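Local coordinates for protein beta-galactosidase (Bacillus circulans subsp. alkalophilus, PDB 3TTY) that hydrolyses beta-galactosides as a glycoside hydrolase with a TIM-barrel catalytic domain, and is seen here with galactose bound, at residues W274-S279 / S285-A290; M306-G311 / S320-G325; V342-L347 / R374-L379. All coordinates share one frame; numbering follows the deposited sequence.

In the fold
All three contacts lie in the TIM barrel and come in series along the chain. Contact 1 joins the sixth strand, 273-275, to helix 284-296. Contact 2 holds the loop after the seventh strand, 303-307. Contact 3 packs the eighth strand, 339-344, on helix 371-386. Strand 303-307 has the other two strands as its neighbours in the closed parallel sheet. The centres of contacts 1 and 2 are about 12 Å apart, those of 2 and 3 about 9 Å, and those of 1 and 3 about 17 Å. Each has a segment that touches the galactose. Three successive strand ends thus bring residues to a single sugar pocket.

Contact 1 (W274-S279 / S285-A290); sequences WDNYPS and SFTAMA. With GLA (alpha-D-galactopyranose), chain H.
OH of Y277 makes a probable hydrogen bond to OE1 of E307, while W274, N276 and P278, on either side of it in sequence, turn to T287 and A290 of the helix. CG of Y277 is anti to the carbonyl carbon (chi1 -68°). This puts the phenol beside the bound galactose. The sugar O6 sits over one face of the ring, offset toward the rim, 3.4 Å from Y277 CE1. A phenylalanine in place of Y277 would probably leave OE1 of E307 without its phenol partner. The carboxylate of D275 also points into the pocket, with OD2 3.6 Å from the galactose O1.

On the helix side the contact is mostly apolar. The six-membered ring of W274 meets A290 at an oblique angle, with CH2 3.5 Å from A290 CB. One face of the same indole is covered by N276 CB, 3.4 Å above the plane. NE1 of W274 is satisfied by H291 ND1, one residue further along the helix, so the indole has one polar tie and one apolar contact to the helix. N276 has CG anti to the backbone N (chi1 176°), and this carries its amide toward T287. ND2 comes to 4.1 Å from T287 CB. P278 crosses the threonine at about a right angle, and its CG lies 3.7 Å from T287 CG2. The hydroxyl of T287 makes a weak hydrogen bond to Q333. Elsewhere the helix packs on helix 423-435, where V424 meets F286 and H428 meets M289.

The strand end thus shows one set of side chains to the sugar and another to the helix, as expected of the first half of a beta-alpha-beta crossover in a TIM barrel.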
loop_
_atom_site.group_PDB
_atom_site.type_symbol
_atom_site.label_atom_id
_atom_site.label_comp_id
_atom_site.label_asym_id
_atom_site.label_seq_id
_atom_site.Cartn_x
_atom_site.Cartn_y
_atom_site.Cartn_z
ATOM N N TRP A 274 30.958 6.946 -7.535
ATOM C CA TRP A 274 29.659 6.640 -6.947
ATOM C C TRP A 274 29.185 7.688 -5.963
ATOM O O TRP A 274 29.936 8.586 -5.576
ATOM C CB TRP A 274 29.636 5.222 -6.347
ATOM C CG TRP A 274 29.979 5.059 -4.886
ATOM C CD1 TRP A 274 31.217 5.182 -4.300
ATOM C CD2 TRP A 274 29.081 4.662 -3.839
ATOM N NE1 TRP A 274 31.132 4.909 -2.948
ATOM C CE2 TRP A 274 29.833 4.588 -2.642
ATOM C CE3 TRP A 274 27.711 4.371 -3.796
ATOM C CZ2 TRP A 274 29.261 4.236 -1.420
ATOM C CZ3 TRP A 274 27.140 4.022 -2.575
ATOM C CH2 TRP A 274 27.915 3.964 -1.405
ATOM N N ASP A 275 27.925 7.556 -5.573
ATOM C CA ASP A 275 27.233 8.572 -4.805
ATOM C C ASP A 275 26.756 7.958 -3.490
ATOM O O ASP A 275 25.835 7.148 -3.466
ATOM C CB ASP A 275 26.056 9.129 -5.624
ATOM C CG ASP A 275 26.482 9.620 -7.029
ATOM O OD1 ASP A 275 27.654 10.016 -7.215
ATOM O OD2 ASP A 275 25.639 9.619 -7.954
ATOM N N ASN A 276 27.394 8.354 -2.393
ATOM C CA ASN A 276 27.144 7.737 -1.090
ATOM C C ASN A 276 26.265 8.582 -0.173
ATOM O O ASN A 276 26.685 9.645 0.315
ATOM C CB ASN A 276 28.469 7.410 -0.399
ATOM C CG ASN A 276 28.274 6.857 0.990
ATOM O OD1 ASN A 276 29.060 7.134 1.903
ATOM N ND2 ASN A 276 27.219 6.083 1.169
ATOM N N TYR A 277 25.049 8.091 0.055
ATOM C CA TYR A 277 24.051 8.791 0.862
ATOM C C TYR A 277 23.478 7.910 1.961
ATOM O O TYR A 277 22.374 7.381 1.828
ATOM C CB TYR A 277 22.922 9.312 -0.028
ATOM C CG TYR A 277 23.380 10.421 -0.958
ATOM C CD1 TYR A 277 23.376 11.746 -0.542
ATOM C CD2 TYR A 277 23.833 10.138 -2.245
ATOM C CE1 TYR A 277 23.799 12.763 -1.389
ATOM C CE2 TYR A 277 24.257 11.145 -3.093
ATOM C CZ TYR A 277 24.238 12.454 -2.658
ATOM O OH TYR A 277 24.665 13.461 -3.493
ATOM N N PRO A 278 24.234 7.729 3.051
ATOM C CA PRO A 278 23.683 6.919 4.137
ATOM C C PRO A 278 22.680 7.742 4.898
ATOM O O PRO A 278 22.853 8.962 4.996
ATOM C CB PRO A 278 24.898 6.636 5.033
ATOM C CG PRO A 278 26.093 6.928 4.193
ATOM C CD PRO A 278 25.656 8.035 3.258
ATOM N N SER A 279 21.650 7.092 5.425
ATOM C CA SER A 279 20.751 7.726 6.380
ATOM C C SER A 279 21.303 7.609 7.802
ATOM O O SER A 279 22.211 6.826 8.065
ATOM C CB SER A 279 19.356 7.099 6.295
ATOM O OG SER A 279 18.740 7.447 5.064
ATOM N N SER A 285 28.615 -0.522 8.800
ATOM C CA SER A 285 29.291 -1.619 8.106
ATOM C C SER A 285 28.696 -1.823 6.711
ATOM O O SER A 285 29.365 -2.331 5.807
ATOM C CB SER A 285 29.202 -2.914 8.913
ATOM O OG SER A 285 27.856 -3.315 9.099
ATOM N N PHE A 286 27.441 -1.419 6.540
ATOM C CA PHE A 286 26.835 -1.464 5.224
ATOM C C PHE A 286 27.424 -0.428 4.271
ATOM O O PHE A 286 27.760 -0.759 3.132
ATOM C CB PHE A 286 25.309 -1.316 5.266
ATOM C CG PHE A 286 24.684 -1.383 3.902
ATOM C CD1 PHE A 286 24.410 -2.609 3.313
ATOM C CD2 PHE A 286 24.426 -0.228 3.183
ATOM C CE1 PHE A 286 23.864 -2.681 2.038
ATOM C CE2 PHE A 286 23.875 -0.292 1.908
ATOM C CZ PHE A 286 23.598 -1.523 1.334
ATOM N N THR A 287 27.545 0.827 4.698
ATOM C CA THR A 287 28.128 1.793 3.772
ATOM C C THR A 287 29.600 1.447 3.488
ATOM O O THR A 287 30.095 1.676 2.387
ATOM C CB THR A 287 27.843 3.308 4.117
ATOM O OG1 THR A 287 29.070 4.035 4.305
ATOM C CG2 THR A 287 26.954 3.458 5.308
ATOM N N ALA A 288 30.279 0.830 4.448
ATOM C CA ALA A 288 31.627 0.320 4.190
ATOM C C ALA A 288 31.599 -0.784 3.115
ATOM O O ALA A 288 32.436 -0.822 2.202
ATOM C CB ALA A 288 32.257 -0.207 5.484
ATOM N N MET A 289 30.631 -1.687 3.228
ATOM C CA MET A 289 30.467 -2.744 2.237
ATOM C C MET A 289 30.204 -2.163 0.838
ATOM O O MET A 289 30.682 -2.704 -0.164
ATOM C CB MET A 289 29.351 -3.719 2.653
ATOM C CG MET A 289 29.331 -5.008 1.833
ATOM S SD MET A 289 28.005 -6.142 2.268
ATOM C CE MET A 289 26.568 -5.087 2.071
ATOM N N ALA A 290 29.467 -1.056 0.772
ATOM C CA ALA A 290 29.216 -0.392 -0.514
ATOM C C ALA A 290 30.467 0.259 -1.147
ATOM O O ALA A 290 30.713 0.100 -2.347
ATOM C CB ALA A 290 28.058 0.619 -0.398
HETATM C C1 GLA H . 22.113 11.799 -6.742
HETATM C C2 GLA H . 22.251 12.698 -7.995
HETATM C C3 GLA H . 22.520 14.173 -7.650
HETATM C C4 GLA H . 21.514 14.591 -6.588
HETATM C C5 GLA H . 21.590 13.624 -5.403
HETATM C C6 GLA H . 20.624 14.112 -4.316
HETATM O O1 GLA H . 23.331 11.557 -6.014
HETATM O O2 GLA H . 23.294 12.223 -8.831
HETATM O O3 GLA H . 22.360 15.031 -8.793
HETATM O O4 GLA H . 20.231 14.501 -7.193
HETATM O O5 GLA H . 21.161 12.326 -5.829
HETATM O O6 GLA H . 20.934 13.485 -3.064
#

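Contact 2 (M306-G311 / S320-G325); sequences MEQTPG and SAKRPG. With GLA (alpha-D-galactopyranose), chain H.
After the barrel strand the chain runs as a loop past 320-325, itself without regular structure, and the two backbones come nearest at G311 and K322, with CA atoms 5.5 Å apart. K322 bridges them. Its fully extended chain slides past T309 in the opposite direction. NZ donates to T309 O at 2.6 Å, in the carbonyl plane, with a C=O...N angle of 154°. Two waters also accept from the ammonium. One lies 2.8 Å from K322 NZ and donates a weak bond to Q308 OE1. The other takes T309 N as its second donor. Three bonds therefore grip this buried ammonium. Its aliphatic part lies against the carbonyl two residues on, with K322 CG 3.4 Å from G311 O.

The loop has its own brace. T309 OG1 accepts from G311 N at 2.9 Å, which makes an ST turn, and it also bonds V312 O. The amide nitrogen of Q308 is held by S331. R323 curls back side-on, with NE and NH2 both on A321 O, and its guanidinium forms salt bridges to D518 and D564 of the second subunit.

At the other end of 306-311, E307 OE2 takes the galactose O2 at 2.8 Å, while OE1 sits so close to O1 that the spacing is doubtful. With R111, N149 and E355, this carboxylate completes the polar grip of the galactose pocket.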
loop_
_atom_site.group_PDB
_atom_site.type_symbol
_atom_site.label_atom_id
_atom_site.label_comp_id
_atom_site.label_asym_id
_atom_site.label_seq_id
_atom_site.Cartn_x
_atom_site.Cartn_y
_atom_site.Cartn_z
ATOM N N MET A 306 32.012 10.475 -6.006
ATOM C CA MET A 306 31.556 11.590 -6.827
ATOM C C MET A 306 30.626 12.466 -6.008
ATOM O O MET A 306 30.636 13.684 -6.153
ATOM C CB MET A 306 30.855 11.090 -8.096
ATOM C CG MET A 306 30.389 12.186 -9.051
ATOM S SD MET A 306 31.735 13.020 -9.911
ATOM C CE MET A 306 32.426 11.672 -10.882
ATOM N N GLU A 307 29.822 11.847 -5.146
ATOM C CA GLU A 307 28.925 12.613 -4.284
ATOM C C GLU A 307 28.709 12.035 -2.891
ATOM O O GLU A 307 28.917 10.843 -2.632
ATOM C CB GLU A 307 27.541 12.784 -4.913
ATOM C CG GLU A 307 27.493 13.230 -6.350
ATOM C CD GLU A 307 26.088 13.087 -6.888
ATOM O OE1 GLU A 307 25.162 13.181 -6.059
ATOM O OE2 GLU A 307 25.899 12.870 -8.111
ATOM N N GLN A 308 28.244 12.922 -2.023
ATOM C CA GLN A 308 27.769 12.643 -0.679
ATOM C C GLN A 308 27.261 14.021 -0.267
ATOM O O GLN A 308 27.690 15.032 -0.832
ATOM C CB GLN A 308 28.910 12.199 0.252
ATOM C CG GLN A 308 29.979 13.272 0.496
ATOM C CD GLN A 308 31.074 12.841 1.478
ATOM O OE1 GLN A 308 31.003 11.784 2.091
ATOM N NE2 GLN A 308 32.089 13.675 1.619
ATOM N N THR A 309 26.347 14.102 0.686
ATOM C CA THR A 309 25.937 15.431 1.122
ATOM C C THR A 309 26.904 15.969 2.184
ATOM O O THR A 309 27.441 15.199 2.986
ATOM C CB THR A 309 24.492 15.456 1.639
ATOM O OG1 THR A 309 24.233 16.728 2.238
ATOM C CG2 THR A 309 24.269 14.366 2.664
ATOM N N PRO A 310 27.169 17.284 2.164
ATOM C CA PRO A 310 27.938 17.875 3.274
ATOM C C PRO A 310 27.119 17.980 4.570
ATOM O O PRO A 310 27.698 18.181 5.639
ATOM C CB PRO A 310 28.327 19.269 2.746
ATOM C CG PRO A 310 27.424 19.533 1.598
ATOM C CD PRO A 310 27.032 18.202 1.016
ATOM N N GLY A 311 25.796 17.844 4.475
ATOM C CA GLY A 311 24.929 17.883 5.644
ATOM C C GLY A 311 23.723 16.954 5.536
ATOM O O GLY A 311 23.841 15.738 5.716
ATOM N N SER A 320 17.740 14.235 8.673
ATOM C CA SER A 320 18.534 14.423 9.876
ATOM C C SER A 320 19.914 14.980 9.527
ATOM O O SER A 320 20.516 14.616 8.512
ATOM C CB SER A 320 18.639 13.101 10.650
ATOM O OG SER A 320 19.147 12.071 9.809
ATOM N N ALA A 321 20.401 15.889 10.357
ATOM C CA ALA A 321 21.709 16.494 10.129
ATOM C C ALA A 321 22.795 15.472 10.453
ATOM O O ALA A 321 22.592 14.601 11.304
ATOM C CB ALA A 321 21.864 17.737 11.001
ATOM N N LYS A 322 23.920 15.543 9.746
ATOM C CA LYS A 322 25.122 14.823 10.156
ATOM C C LYS A 322 25.662 15.539 11.386
ATOM O O LYS A 322 25.958 16.732 11.318
ATOM C CB LYS A 322 26.185 14.851 9.042
ATOM C CG LYS A 322 25.843 14.011 7.819
ATOM C CD LYS A 322 26.902 14.077 6.703
ATOM C CE LYS A 322 26.592 13.059 5.591
ATOM N NZ LYS A 322 27.559 13.035 4.437
ATOM N N ARG A 323 25.783 14.830 12.507
ATOM C CA ARG A 323 26.290 15.445 13.730
ATOM C C ARG A 323 27.734 15.898 13.523
ATOM O O ARG A 323 28.416 15.441 12.604
ATOM C CB ARG A 323 26.227 14.481 14.934
ATOM C CG ARG A 323 24.963 13.660 15.105
ATOM C CD ARG A 323 23.745 14.413 15.599
ATOM N NE ARG A 323 22.838 14.674 14.493
ATOM C CZ ARG A 323 21.528 14.888 14.600
ATOM N NH1 ARG A 323 20.930 14.867 15.776
ATOM N NH2 ARG A 323 20.809 15.119 13.505
ATOM N N PRO A 324 28.212 16.804 14.389
ATOM C CA PRO A 324 29.571 17.339 14.276
ATOM C C PRO A 324 30.618 16.249 14.051
ATOM O O PRO A 324 30.656 15.288 14.809
ATOM C CB PRO A 324 29.787 18.007 15.641
ATOM C CG PRO A 324 28.431 18.454 16.039
ATOM C CD PRO A 324 27.468 17.420 15.504
ATOM N N GLY A 325 31.455 16.415 13.029
ATOM C CA GLY A 325 32.513 15.468 12.738
ATOM C C GLY A 325 32.081 14.278 11.882
ATOM O O GLY A 325 32.924 13.551 11.354
HETATM C C1 GLA H . 22.113 11.799 -6.742
HETATM C C2 GLA H . 22.251 12.698 -7.995
HETATM C C3 GLA H . 22.520 14.173 -7.650
HETATM C C4 GLA H . 21.514 14.591 -6.588
HETATM C C5 GLA H . 21.590 13.624 -5.403
HETATM C C6 GLA H . 20.624 14.112 -4.316
HETATM O O1 GLA H . 23.331 11.557 -6.014
HETATM O O2 GLA H . 23.294 12.223 -8.831
HETATM O O3 GLA H . 22.360 15.031 -8.793
HETATM O O4 GLA H . 20.231 14.501 -7.193
HETATM O O5 GLA H . 21.161 12.326 -5.829
HETATM O O6 GLA H . 20.934 13.485 -3.064
HETATM O O HOH W 1 30.369 12.639 4.611
HETATM O O HOH W 2 26.012 11.688 2.046
#

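Contact 3 (V342-L347 / R374-L379); sequences VMFFQL and RECAEL. With GLA (alpha-D-galactopyranose), chain H.
F344 and C376 share one first torsion, with CG and SG each anti to the carbonyl carbon (chi1 -64° for F344), and this sends the phenyl ring and the thiol to meet between strand and helix. The setting is the last strand-helix layer of the TIM barrel. Strand 339-344 closes the sheet against strand 10-14 and helix 371-386 covers its outside.

The sulfur approaches the ring obliquely. SG of C376 is 4.0 Å from F344 CZ and 4.7 Å from the ring centroid, 36° off the ring normal. This is a cysteine sulfur-aromatic contact. Y11 meets the same phenyl ring with its plane steeply inclined, and its hydroxyl bonds the backbone O of C376. Y11 therefore ties the first barrel strand to the helix beside this pair.

One helical turn on, L379 reaches the strand at V342. The two side chains cross obliquely, with L379 CD1 4.1 Å from V342 CG2. M327 of helix 326-336 touches both F344 and L379 and fills in beside them. The whole interface is apolar and buried. The helix also carries E375 on a neighbouring face. Its carboxylate makes a salt bridge to R371 and accepts from G325 N, just before helix 326-336.

F345, next in the chain, reaches into the sugar pocket. Its CG is anti to the backbone N (chi1 -175°), and its ring lies with one face to the galactose. H358 meets this ring edge-to-face. The peptide bond after F345 is cis, and the next side chain folds back behind the ring. The F345 ring is thus covered on both faces, by galactose C4 3.8 Å above its centre and by Q346 CB 3.6 Å from the opposite side.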
loop_
_atom_site.group_PDB
_atom_site.type_symbol
_atom_site.label_atom_id
_atom_site.label_comp_id
_atom_site.label_asym_id
_atom_site.label_seq_id
_atom_site.Cartn_x
_atom_site.Cartn_y
_atom_site.Cartn_z
ATOM N N VAL A 342 37.179 13.005 -2.590
ATOM C CA VAL A 342 35.941 13.218 -1.845
ATOM C C VAL A 342 35.198 14.444 -2.370
ATOM O O VAL A 342 35.659 15.582 -2.259
ATOM C CB VAL A 342 36.107 13.208 -0.286
ATOM C CG1 VAL A 342 37.467 12.682 0.133
ATOM C CG2 VAL A 342 35.813 14.550 0.307
ATOM N N MET A 343 34.046 14.187 -2.974
ATOM C CA MET A 343 33.290 15.226 -3.642
ATOM C C MET A 343 31.829 15.196 -3.206
ATOM O O MET A 343 31.313 14.153 -2.789
ATOM C CB MET A 343 33.455 15.083 -5.147
ATOM C CG MET A 343 34.907 15.211 -5.555
ATOM S SD MET A 343 35.352 14.555 -7.172
ATOM C CE MET A 343 34.309 15.501 -8.290
ATOM N N PHE A 344 31.182 16.356 -3.280
ATOM C CA PHE A 344 29.847 16.554 -2.726
ATOM C C PHE A 344 28.804 16.767 -3.807
ATOM O O PHE A 344 29.110 17.262 -4.902
ATOM C CB PHE A 344 29.805 17.843 -1.867
ATOM C CG PHE A 344 30.683 17.813 -0.645
ATOM C CD1 PHE A 344 30.355 17.014 0.447
ATOM C CD2 PHE A 344 31.817 18.619 -0.574
ATOM C CE1 PHE A 344 31.152 16.986 1.580
ATOM C CE2 PHE A 344 32.630 18.604 0.560
ATOM C CZ PHE A 344 32.295 17.784 1.640
ATOM N N PHE A 345 27.558 16.438 -3.477
ATOM C CA PHE A 345 26.448 17.214 -4.012
ATOM C C PHE A 345 25.927 18.067 -2.853
ATOM O O PHE A 345 25.647 17.524 -1.784
ATOM C CB PHE A 345 25.316 16.334 -4.552
ATOM C CG PHE A 345 24.218 17.122 -5.220
ATOM C CD1 PHE A 345 24.256 17.376 -6.588
ATOM C CD2 PHE A 345 23.170 17.645 -4.480
ATOM C CE1 PHE A 345 23.260 18.122 -7.213
ATOM C CE2 PHE A 345 22.163 18.394 -5.093
ATOM C CZ PHE A 345 22.211 18.631 -6.462
ATOM N N GLN A 346 25.840 19.389 -3.012
ATOM C CA GLN A 346 26.465 20.147 -4.088
ATOM C C GLN A 346 27.188 21.329 -3.431
ATOM O O GLN A 346 27.126 21.494 -2.215
ATOM C CB GLN A 346 25.430 20.639 -5.105
ATOM C CG GLN A 346 24.250 21.416 -4.504
ATOM C CD GLN A 346 23.308 21.972 -5.576
ATOM O OE1 GLN A 346 23.758 22.452 -6.611
ATOM N NE2 GLN A 346 21.993 21.904 -5.325
ATOM N N LEU A 347 27.868 22.152 -4.226
ATOM C CA LEU A 347 28.677 23.234 -3.666
ATOM C C LEU A 347 27.856 24.445 -3.167
ATOM O O LEU A 347 28.253 25.123 -2.219
ATOM C CB LEU A 347 29.778 23.648 -4.648
ATOM C CG LEU A 347 30.756 22.530 -5.000
ATOM C CD1 LEU A 347 31.997 23.069 -5.686
ATOM C CD2 LEU A 347 31.136 21.759 -3.729
ATOM N N ARG A 374 32.318 25.227 8.117
ATOM C CA ARG A 374 33.552 25.061 8.873
ATOM C C ARG A 374 34.047 23.628 8.835
ATOM O O ARG A 374 35.252 23.384 8.723
ATOM C CB ARG A 374 33.359 25.512 10.323
ATOM C CG ARG A 374 32.994 26.985 10.445
ATOM C CD ARG A 374 32.723 27.353 11.886
ATOM N NE ARG A 374 32.157 28.693 11.987
ATOM C CZ ARG A 374 30.937 28.948 12.443
ATOM N NH1 ARG A 374 30.167 27.951 12.858
ATOM N NH2 ARG A 374 30.501 30.201 12.504
ATOM N N GLU A 375 33.119 22.678 8.927
ATOM C CA GLU A 375 33.475 21.263 8.876
ATOM C C GLU A 375 34.000 20.903 7.491
ATOM O O GLU A 375 34.934 20.115 7.357
ATOM C CB GLU A 375 32.301 20.380 9.290
ATOM C CG GLU A 375 31.864 20.600 10.745
ATOM C CD GLU A 375 30.907 19.539 11.255
ATOM O OE1 GLU A 375 31.033 18.356 10.844
ATOM O OE2 GLU A 375 30.028 19.890 12.075
ATOM N N CYS A 376 33.422 21.503 6.461
ATOM C CA CYS A 376 33.935 21.317 5.117
ATOM C C CYS A 376 35.342 21.911 4.992
ATOM O O CYS A 376 36.226 21.300 4.383
ATOM C CB CYS A 376 32.990 21.926 4.074
ATOM S SG CYS A 376 31.413 21.022 3.907
ATOM N N ALA A 377 35.541 23.094 5.575
ATOM C CA ALA A 377 36.814 23.798 5.452
ATOM C C ALA A 377 37.907 22.988 6.119
ATOM O O ALA A 377 38.987 22.813 5.564
ATOM C CB ALA A 377 36.731 25.195 6.071
ATOM N N GLU A 378 37.600 22.478 7.302
ATOM C CA GLU A 378 38.546 21.696 8.083
ATOM C C GLU A 378 39.027 20.479 7.295
ATOM O O GLU A 378 40.224 20.211 7.232
ATOM C CB GLU A 378 37.907 21.262 9.411
ATOM C CG GLU A 378 38.796 20.376 10.276
ATOM C CD GLU A 378 38.033 19.636 11.389
ATOM O OE1 GLU A 378 38.675 19.268 12.404
ATOM O OE2 GLU A 378 36.808 19.404 11.251
ATOM N N LEU A 379 38.090 19.743 6.703
ATOM C CA LEU A 379 38.420 18.561 5.912
ATOM C C LEU A 379 39.226 18.994 4.701
ATOM O O LEU A 379 40.240 18.380 4.365
ATOM C CB LEU A 379 37.145 17.875 5.438
ATOM C CG LEU A 379 37.100 16.374 5.171
ATOM C CD1 LEU A 379 36.000 16.105 4.144
ATOM C CD2 LEU A 379 38.428 15.804 4.713
HETATM C C1 GLA H . 22.113 11.799 -6.742
HETATM C C2 GLA H . 22.251 12.698 -7.995
HETATM C C3 GLA H . 22.520 14.173 -7.650
HETATM C C4 GLA H . 21.514 14.591 -6.588
HETATM C C5 GLA H . 21.590 13.624 -5.403
HETATM C C6 GLA H . 20.624 14.112 -4.316
HETATM O O1 GLA H . 23.331 11.557 -6.014
HETATM O O2 GLA H . 23.294 12.223 -8.831
HETATM O O3 GLA H . 22.360 15.031 -8.793
HETATM O O4 GLA H . 20.231 14.501 -7.193
HETATM O O5 GLA H . 21.161 12.326 -5.829
HETATM O O6 GLA H . 20.934 13.485 -3.064
#